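Local coordinates for protein probable ribose-5-phosphate isomerase B (Mycoplasma genitalium, PDB 6MU0) that probably interconverts ribulose 5-phosphate and ribose 5-phosphate, a step of the non-oxidative pentose phosphate pathway, at residues I27-L32 / I129-D133; A107-A113 / F135-E141. One frame throughout, in Å; residues are numbered along the deposited sequence.

Contact 1: residues I27-L32 / I129-D133; sequences IISEHL and IKIVD
His31 NE2 donates a nearly straight hydrogen bond to Asp133 OD1 at 2.7 Å. The acceptor lies in the imidazole plane and uses its syn lone pair. The carboxylate is turned 31° from the ring. His31 reaches across because CG stands anti to its backbone N (chi1 170°). Ile129 then covers one face of the imidazole: its CG2 methyl sits 4.0 Å from the ring centroid, a CH-pi contact displaced toward the rim. The other branch of Ile129 ends in CD1, which rests 3.9 Å from Ile28 CG1 and also touches Ile27 CG2. Helices 22-34 and 125-137 thus pack on one side of the parallel, Rossmann-like sheet of the LacAB/RpiB fold. Their segments here cross at -45°, with axes 10.9 Å apart. The polar pair lies at the partly exposed margin, while the apolar layer beneath is buried. There the two methyls of Val132 divide the work. CG2 meets Ile28 CD1 at 4.0 Å, and CG1 meets Leu32 CD2. Behind this layer, Ile28 rests on Ile15 and Leu32 on Ile13, both of strand 12-16. Leu32 also touches Val39 of the edge strand 38-41.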
ATOM      1  N   ILE A  27       7.550  12.629  -1.653  1.00  9.58           N
ATOM      2  CA  ILE A  27       6.364  13.471  -1.781  1.00  9.68           C
ATOM      3  C   ILE A  27       5.221  12.921  -0.934  1.00  9.79           C
ATOM      4  O   ILE A  27       4.576  13.654  -0.173  1.00  9.95           O
ATOM      5  CB  ILE A  27       5.958  13.607  -3.258  1.00 10.94           C
ATOM      6  CG1 ILE A  27       7.003  14.409  -4.033  1.00 13.10           C
ATOM      7  CG2 ILE A  27       4.581  14.250  -3.372  1.00 13.29           C
ATOM      8  CD1 ILE A  27       6.803  14.389  -5.541  1.00 14.34           C
ATOM      9  N   ILE A  28       4.929  11.625  -1.073  1.00  9.09           N
ATOM     10  CA  ILE A  28       3.823  11.034  -0.320  1.00  8.90           C
ATOM     11  C   ILE A  28       4.106  11.063   1.177  1.00  8.57           C
ATOM     12  O   ILE A  28       3.240  11.431   1.986  1.00  9.60           O
ATOM     13  CB  ILE A  28       3.540   9.603  -0.804  1.00  8.57           C
ATOM     14  CG1 ILE A  28       3.026   9.609  -2.242  1.00  9.60           C
ATOM     15  CG2 ILE A  28       2.559   8.932   0.138  1.00  9.46           C
ATOM     16  CD1 ILE A  28       2.935   8.220  -2.839  1.00 11.10           C
ATOM     17  N   SER A  29       5.320  10.675   1.575  1.00  8.96           N
ATOM     18  CA  SER A  29       5.640  10.613   2.996  0.68  9.74           C
ATOM     19  C   SER A  29       5.479  11.977   3.658  1.00  9.35           C
ATOM     20  O   SER A  29       4.845  12.097   4.712  1.00 10.21           O
ATOM     21  CB  SER A  29       7.056  10.075   3.184  0.68 11.34           C
ATOM     22  OG  SER A  29       7.399  10.059   4.552  0.68 11.52           O
ATOM     23  N   GLU A  30       6.041  13.018   3.048  1.00  9.73           N
ATOM     24  CA  GLU A  30       5.951  14.346   3.645  1.00 10.04           C
ATOM     25  C   GLU A  30       4.525  14.889   3.604  1.00 10.14           C
ATOM     26  O   GLU A  30       4.087  15.569   4.541  1.00 10.98           O
ATOM     27  CB  GLU A  30       6.948  15.293   2.977  1.00 11.47           C
ATOM     28  CG  GLU A  30       8.402  14.900   3.214  1.00 11.44           C
ATOM     29  CD  GLU A  30       8.843  15.005   4.676  1.00 11.48           C
ATOM     30  OE1 GLU A  30       8.272  15.814   5.440  1.00 12.03           O
ATOM     31  OE2 GLU A  30       9.792  14.284   5.055  1.00 11.42           O
ATOM     32  N   HIS A  31       3.790  14.601   2.527  1.00 10.37           N
ATOM     33  CA  HIS A  31       2.380  14.974   2.446  1.00 10.58           C
ATOM     34  C   HIS A  31       1.592  14.394   3.619  1.00 10.62           C
ATOM     35  O   HIS A  31       0.820  15.097   4.288  1.00 12.00           O
ATOM     36  CB  HIS A  31       1.850  14.458   1.105  1.00 11.12           C
ATOM     37  CG  HIS A  31       0.369  14.545   0.935  1.00 11.65           C
ATOM     38  ND1 HIS A  31      -0.282  15.721   0.633  1.00 14.02           N
ATOM     39  CD2 HIS A  31      -0.580  13.581   0.956  1.00 12.42           C
ATOM     40  CE1 HIS A  31      -1.575  15.478   0.506  1.00 14.09           C
ATOM     41  NE2 HIS A  31      -1.782  14.188   0.695  1.00 13.30           N
ATOM     42  N   LEU A  32       1.785  13.104   3.891  1.00 10.30           N
ATOM     43  CA  LEU A  32       1.039  12.449   4.958  1.00 10.66           C
ATOM     44  C   LEU A  32       1.519  12.887   6.337  1.00 11.21           C
ATOM     45  O   LEU A  32       0.715  13.004   7.271  1.00 11.71           O
ATOM     46  CB  LEU A  32       1.129  10.935   4.792  1.00 10.33           C
ATOM     47  CG  LEU A  32       0.456  10.406   3.527  1.00 11.09           C
ATOM     48  CD1 LEU A  32       0.630   8.901   3.456  1.00 11.43           C
ATOM     49  CD2 LEU A  32      -1.025  10.781   3.497  1.00 12.66           C
ATOM     50  N   ILE A 129      -0.905  11.203  -5.516  1.00  8.92           N
ATOM     51  CA  ILE A 129      -1.335  11.827  -4.263  1.00  9.19           C
ATOM     52  C   ILE A 129      -2.847  11.723  -4.099  1.00  8.90           C
ATOM     53  O   ILE A 129      -3.353  11.446  -3.004  1.00  9.43           O
ATOM     54  CB  ILE A 129      -0.851  13.287  -4.199  1.00 10.14           C
ATOM     55  CG1 ILE A 129       0.658  13.340  -3.944  1.00 11.77           C
ATOM     56  CG2 ILE A 129      -1.607  14.063  -3.126  1.00 11.78           C
ATOM     57  CD1 ILE A 129       1.065  12.915  -2.538  1.00 14.74           C
ATOM     58  N   LYS A 130      -3.594  11.954  -5.181  1.00  9.61           N
ATOM     59  CA  LYS A 130      -5.051  11.851  -5.100  1.00  9.96           C
ATOM     60  C   LYS A 130      -5.489  10.430  -4.771  1.00  9.45           C
ATOM     61  O   LYS A 130      -6.449  10.223  -4.017  1.00  9.94           O
ATOM     62  CB  LYS A 130      -5.682  12.296  -6.416  1.00 10.65           C
ATOM     63  CG  LYS A 130      -5.462  13.760  -6.714  1.00 11.86           C
ATOM     64  CD  LYS A 130      -5.859  14.101  -8.136  1.00 12.56           C
ATOM     65  CE  LYS A 130      -5.376  15.486  -8.509  1.00 14.00           C
ATOM     66  NZ  LYS A 130      -5.651  15.762  -9.943  1.00 13.70           N
ATOM     67  N   ILE A 131      -4.810   9.441  -5.355  1.00  8.93           N
ATOM     68  CA  ILE A 131      -5.101   8.042  -5.056  1.00  9.14           C
ATOM     69  C   ILE A 131      -4.884   7.764  -3.575  1.00  8.98           C
ATOM     70  O   ILE A 131      -5.734   7.170  -2.903  1.00  9.24           O
ATOM     71  CB  ILE A 131      -4.234   7.137  -5.946  1.00  8.74           C
ATOM     72  CG1 ILE A 131      -4.720   7.193  -7.402  1.00  9.06           C
ATOM     73  CG2 ILE A 131      -4.186   5.713  -5.400  1.00  9.66           C
ATOM     74  CD1 ILE A 131      -3.732   6.614  -8.395  1.00  9.65           C
ATOM     75  N   VAL A 132      -3.728   8.186  -3.053  1.00  8.81           N
ATOM     76  CA  VAL A 132      -3.425   8.008  -1.634  1.00  9.03           C
ATOM     77  C   VAL A 132      -4.500   8.653  -0.770  1.00  9.49           C
ATOM     78  O   VAL A 132      -5.022   8.039   0.168  1.00 10.33           O
ATOM     79  CB  VAL A 132      -2.024   8.563  -1.315  1.00  9.48           C
ATOM     80  CG1 VAL A 132      -1.795   8.605   0.185  1.00 10.90           C
ATOM     81  CG2 VAL A 132      -0.943   7.719  -1.976  1.00  9.90           C
ATOM     82  N   ASP A 133      -4.847   9.906  -1.070  1.00  9.66           N
ATOM     83  CA  ASP A 133      -5.817  10.611  -0.237  1.00 10.85           C
ATOM     84  C   ASP A 133      -7.170   9.906  -0.234  1.00 11.22           C
ATOM     85  O   ASP A 133      -7.801   9.763   0.821  1.00 12.00           O
ATOM     86  CB  ASP A 133      -5.978  12.058  -0.712  1.00 11.62           C
ATOM     87  CG  ASP A 133      -4.822  12.964  -0.290  1.00 12.68           C
ATOM     88  OD1 ASP A 133      -3.994  12.566   0.560  1.00 14.12           O
ATOM     89  OD2 ASP A 133      -4.756  14.091  -0.822  1.00 14.03           O
TER

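Contact 2: residues A107-A113 / F135-E141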
ATOM      1  N   ALA A 107     -10.783   0.248  -3.576  1.00  9.03           N
ATOM      2  CA  ALA A 107      -9.802  -0.680  -3.021  1.00  9.22           C
ATOM      3  C   ALA A 107      -9.984  -0.840  -1.520  1.00  9.99           C
ATOM      4  O   ALA A 107      -9.714  -1.913  -0.973  1.00 10.96           O
ATOM      5  CB  ALA A 107      -8.388  -0.192  -3.327  1.00 10.18           C
ATOM      6  N   ARG A 108     -10.425   0.217  -0.841  1.00 10.31           N
ATOM      7  CA  ARG A 108     -10.765   0.158   0.573  0.65 11.29           C
ATOM      8  C   ARG A 108     -12.203  -0.324   0.776  1.00 10.62           C
ATOM      9  O   ARG A 108     -12.458  -1.233   1.570  1.00 11.75           O
ATOM     10  CB  ARG A 108     -10.595   1.561   1.165  0.65 13.17           C
ATOM     11  CG  ARG A 108     -10.288   1.599   2.642  0.65 14.57           C
ATOM     12  CD  ARG A 108      -8.794   1.495   2.907  0.65 15.68           C
ATOM     13  NE  ARG A 108      -8.530   1.431   4.339  0.65 15.43           N
ATOM     14  CZ  ARG A 108      -8.399   2.494   5.128  0.65 15.63           C
ATOM     15  NH1 ARG A 108      -8.164   2.330   6.421  0.65 17.41           N
ATOM     16  NH2 ARG A 108      -8.504   3.722   4.630  0.65 14.93           N
ATOM     17  N   GLN A 109     -13.146   0.285   0.049  1.00  9.77           N
ATOM     18  CA  GLN A 109     -14.573   0.052   0.273  1.00  9.86           C
ATOM     19  C   GLN A 109     -14.954  -1.405   0.059  1.00  9.28           C
ATOM     20  O   GLN A 109     -15.706  -1.984   0.856  1.00 10.66           O
ATOM     21  CB  GLN A 109     -15.386   0.954  -0.658  1.00 10.79           C
ATOM     22  CG  GLN A 109     -15.307   2.428  -0.316  1.00 11.92           C
ATOM     23  CD  GLN A 109     -15.790   3.319  -1.447  1.00 12.80           C
ATOM     24  OE1 GLN A 109     -15.846   2.899  -2.601  1.00 14.22           O
ATOM     25  NE2 GLN A 109     -16.135   4.563  -1.117  1.00 14.92           N
ATOM     26  N   HIS A 110     -14.487  -1.999  -1.044  1.00  9.26           N
ATOM     27  CA  HIS A 110     -14.820  -3.381  -1.375  1.00  9.44           C
ATOM     28  C   HIS A 110     -13.747  -4.369  -0.946  1.00  8.94           C
ATOM     29  O   HIS A 110     -14.069  -5.443  -0.433  1.00 10.10           O
ATOM     30  CB  HIS A 110     -15.030  -3.545  -2.883  1.00  9.28           C
ATOM     31  CG  HIS A 110     -16.296  -2.946  -3.388  1.00  9.26           C
ATOM     32  ND1 HIS A 110     -16.827  -3.275  -4.616  1.00 10.67           N
ATOM     33  CD2 HIS A 110     -17.145  -2.049  -2.834  1.00 10.34           C
ATOM     34  CE1 HIS A 110     -17.947  -2.598  -4.799  1.00 10.69           C
ATOM     35  NE2 HIS A 110     -18.166  -1.852  -3.731  1.00 10.60           N
ATOM     36  N   ASP A 111     -12.473  -4.042  -1.151  1.00  9.26           N
ATOM     37  CA  ASP A 111     -11.418  -5.031  -0.981  1.00  9.93           C
ATOM     38  C   ASP A 111     -10.724  -4.967   0.371  1.00  9.11           C
ATOM     39  O   ASP A 111      -9.869  -5.815   0.642  1.00  9.80           O
ATOM     40  CB  ASP A 111     -10.358  -4.877  -2.081  1.00 11.85           C
ATOM     41  CG  ASP A 111     -10.945  -4.875  -3.460  1.00 15.58           C
ATOM     42  OD1 ASP A 111     -11.359  -5.943  -3.933  1.00 17.13           O
ATOM     43  OD2 ASP A 111     -10.979  -3.799  -4.082  1.00 15.81           O
ATOM     44  N   ASN A 112     -11.054  -3.980   1.207  1.00  9.77           N
ATOM     45  CA  ASN A 112     -10.444  -3.815   2.529  1.00 10.93           C
ATOM     46  C   ASN A 112      -8.918  -3.841   2.467  1.00  9.62           C
ATOM     47  O   ASN A 112      -8.251  -4.363   3.358  1.00 10.04           O
ATOM     48  CB  ASN A 112     -10.960  -4.841   3.537  1.00 13.40           C
ATOM     49  CG  ASN A 112     -10.726  -4.406   4.959  1.00 15.63           C
ATOM     50  OD1 ASN A 112     -10.613  -3.212   5.236  1.00 16.19           O
ATOM     51  ND2 ASN A 112     -10.640  -5.367   5.873  1.00 19.01           N
ATOM     52  N   ALA A 113      -8.350  -3.273   1.408  1.00  9.04           N
ATOM     53  CA  ALA A 113      -6.910  -3.380   1.238  1.00  8.86           C
ATOM     54  C   ALA A 113      -6.186  -2.719   2.402  1.00  8.54           C
ATOM     55  O   ALA A 113      -6.579  -1.650   2.868  1.00  9.79           O
ATOM     56  CB  ALA A 113      -6.490  -2.703  -0.063  1.00 10.05           C
ATOM     57  N   PHE A 135      -7.829   6.726  -0.960  1.00 12.74           N
ATOM     58  CA  PHE A 135      -7.685   5.436  -0.296  1.00 13.34           C
ATOM     59  C   PHE A 135      -7.753   5.592   1.219  1.00 13.28           C
ATOM     60  O   PHE A 135      -8.442   4.824   1.900  1.00 14.72           O
ATOM     61  CB  PHE A 135      -6.354   4.819  -0.724  1.00 13.49           C
ATOM     62  CG  PHE A 135      -6.069   3.474  -0.118  1.00 13.63           C
ATOM     63  CD1 PHE A 135      -6.561   2.323  -0.704  1.00 14.82           C
ATOM     64  CD2 PHE A 135      -5.274   3.355   1.012  1.00 13.96           C
ATOM     65  CE1 PHE A 135      -6.282   1.082  -0.174  1.00 15.85           C
ATOM     66  CE2 PHE A 135      -4.996   2.114   1.554  1.00 14.90           C
ATOM     67  CZ  PHE A 135      -5.504   0.977   0.960  1.00 15.71           C
ATOM     68  N   LEU A 136      -7.069   6.604   1.759  1.00 13.11           N
ATOM     69  CA  LEU A 136      -7.053   6.799   3.205  1.00 13.72           C
ATOM     70  C   LEU A 136      -8.384   7.323   3.730  1.00 14.13           C
ATOM     71  O   LEU A 136      -8.774   6.996   4.857  1.00 16.89           O
ATOM     72  CB  LEU A 136      -5.919   7.748   3.593  1.00 13.35           C
ATOM     73  CG  LEU A 136      -4.520   7.179   3.370  1.00 14.73           C
ATOM     74  CD1 LEU A 136      -3.470   8.223   3.647  1.00 15.11           C
ATOM     75  CD2 LEU A 136      -4.303   5.962   4.250  1.00 16.66           C
ATOM     76  N   LYS A 137      -9.087   8.134   2.939  1.00 14.16           N
ATOM     77  CA  LYS A 137     -10.368   8.691   3.362  1.00 16.32           C
ATOM     78  C   LYS A 137     -11.494   7.665   3.309  1.00 17.22           C
ATOM     79  O   LYS A 137     -12.454   7.765   4.082  1.00 18.13           O
ATOM     80  CB  LYS A 137     -10.715   9.891   2.477  1.00 19.31           C
ATOM     81  CG  LYS A 137     -11.954  10.664   2.896  1.00 24.04           C
ATOM     82  CD  LYS A 137     -12.181  11.859   1.980  1.00 28.06           C
ATOM     83  CE  LYS A 137     -13.404  12.660   2.401  1.00 31.09           C
ATOM     84  NZ  LYS A 137     -13.629  13.834   1.512  1.00 33.54           N
ATOM     85  N   ALA A 138     -11.404   6.690   2.410  1.00 15.94           N
ATOM     86  CA  ALA A 138     -12.460   5.711   2.237  1.00 16.69           C
ATOM     87  C   ALA A 138     -12.500   4.748   3.422  1.00 17.01           C
ATOM     88  O   ALA A 138     -11.528   4.588   4.163  1.00 18.48           O
ATOM     89  CB  ALA A 138     -12.232   4.930   0.945  1.00 16.62           C
ATOM     90  N   ASN A 139     -13.655   4.105   3.592  1.00 17.61           N
ATOM     91  CA  ASN A 139     -13.867   3.114   4.636  1.00 18.96           C
ATOM     92  C   ASN A 139     -14.379   1.820   4.019  1.00 16.65           C
ATOM     93  O   ASN A 139     -15.154   1.840   3.058  1.00 16.93           O
ATOM     94  CB  ASN A 139     -14.886   3.613   5.668  1.00 22.71           C
ATOM     95  CG  ASN A 139     -14.428   4.872   6.374  1.00 28.66           C
ATOM     96  OD1 ASN A 139     -13.325   4.922   6.914  1.00 30.67           O
ATOM     97  ND2 ASN A 139     -15.268   5.899   6.363  1.00 31.02           N
ATOM     98  N   PHE A 140     -13.939   0.697   4.582  1.00 14.55           N
ATOM     99  CA  PHE A 140     -14.453  -0.607   4.181  1.00 13.01           C
ATOM    100  C   PHE A 140     -15.960  -0.663   4.412  1.00 12.77           C
ATOM    101  O   PHE A 140     -16.452  -0.252   5.468  1.00 15.09           O
ATOM    102  CB  PHE A 140     -13.738  -1.688   4.996  1.00 13.34           C
ATOM    103  CG  PHE A 140     -14.122  -3.097   4.632  1.00 13.35           C
ATOM    104  CD1 PHE A 140     -14.155  -3.510   3.308  1.00 12.47           C
ATOM    105  CD2 PHE A 140     -14.424  -4.017   5.624  1.00 15.01           C
ATOM    106  CE1 PHE A 140     -14.496  -4.813   2.980  1.00 13.65           C
ATOM    107  CE2 PHE A 140     -14.772  -5.320   5.302  1.00 16.17           C
ATOM    108  CZ  PHE A 140     -14.802  -5.719   3.980  1.00 14.77           C
ATOM    109  N   GLU A 141     -16.696  -1.161   3.417  1.00 12.30           N
ATOM    110  CA  GLU A 141     -18.154  -1.183   3.462  1.00 12.40           C
ATOM    111  C   GLU A 141     -18.733  -2.469   4.053  1.00 12.52           C
ATOM    112  O   GLU A 141     -19.948  -2.540   4.268  1.00 14.97           O
ATOM    113  CB  GLU A 141     -18.744  -0.851   2.076  1.00 12.11           C
ATOM    114  CG  GLU A 141     -18.497   0.613   1.671  1.00 12.50           C
ATOM    115  CD  GLU A 141     -18.946   0.973   0.260  1.00 12.48           C
ATOM    116  OE1 GLU A 141     -19.382   0.082  -0.496  1.00 14.14           O
ATOM    117  OE2 GLU A 141     -18.846   2.170  -0.093  1.00 14.04           O
TER
HETATM  118  O   HOH W   1     -15.837   5.222   1.815  1.00 17.43           O
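Gln109 and Phe140 bring their backbones to 4.0 Å between CA atoms, and Glu141 N bonds to Gln109 O at 2.9 Å. Nearby, two CA-H...O contacts form: Phe140 CA meets Arg108 O, and Gln109 CA meets Asn139 O. In the conformer described here, Arg108 bends at chi2 (87°), which carries its guanidinium back to the end of helix 125-137. In this conformer NH2 bonds to Phe135 O at 2.9 Å, close to the guanidinium plane, and makes a weak bond to Leu136 O at 3.3 Å. Both carbonyls belong to the last turn of that helix. On the way, Arg108 CD of the same conformer lies over one face of the Phe135 ring, 4.0 Å from the centroid, while Ala107 CB and Ala113 CB meet the ring edge. These contacts tie helix 101-109 and the turn after it to the chain leading from helix 125-137 toward helix 144-158. In that turn Asn112 has positive phi. Its amide stacks on Phe140, 17° from parallel, with CB 3.6 Å from the ring centroid. Glu141 runs alongside Gln109, and its OE1 approaches the edge of the His110 ring at CD2. By similarity His110 is the proton donor; it also stacks on His145. A water joins Gln109 NE2 to Asn139 N.

How the contacts relate
Contacts 1 and 2 share helix 125-137, and their centres lie 16 Å apart. Contact 1 uses the middle of the helix, contact 2 its C-terminal end and the chain beyond. They meet directly where Leu32 CD2 packs on Leu136 CD1 at 3.5 Å. Together they join the helix to helix 22-34 and to helix 101-109. Contact 2 holds His110 and Asp111, assigned to the active and binding sites by similarity, but neither is among the residues seen around the bound ribulose 5-phosphate. As in other RpiB enzymes, which are dimers, His110 probably serves the site of the partner subunit. In contact 1, about 12 Å separates the Ile28 side chain from Gly80, a probable substrate-binding residue.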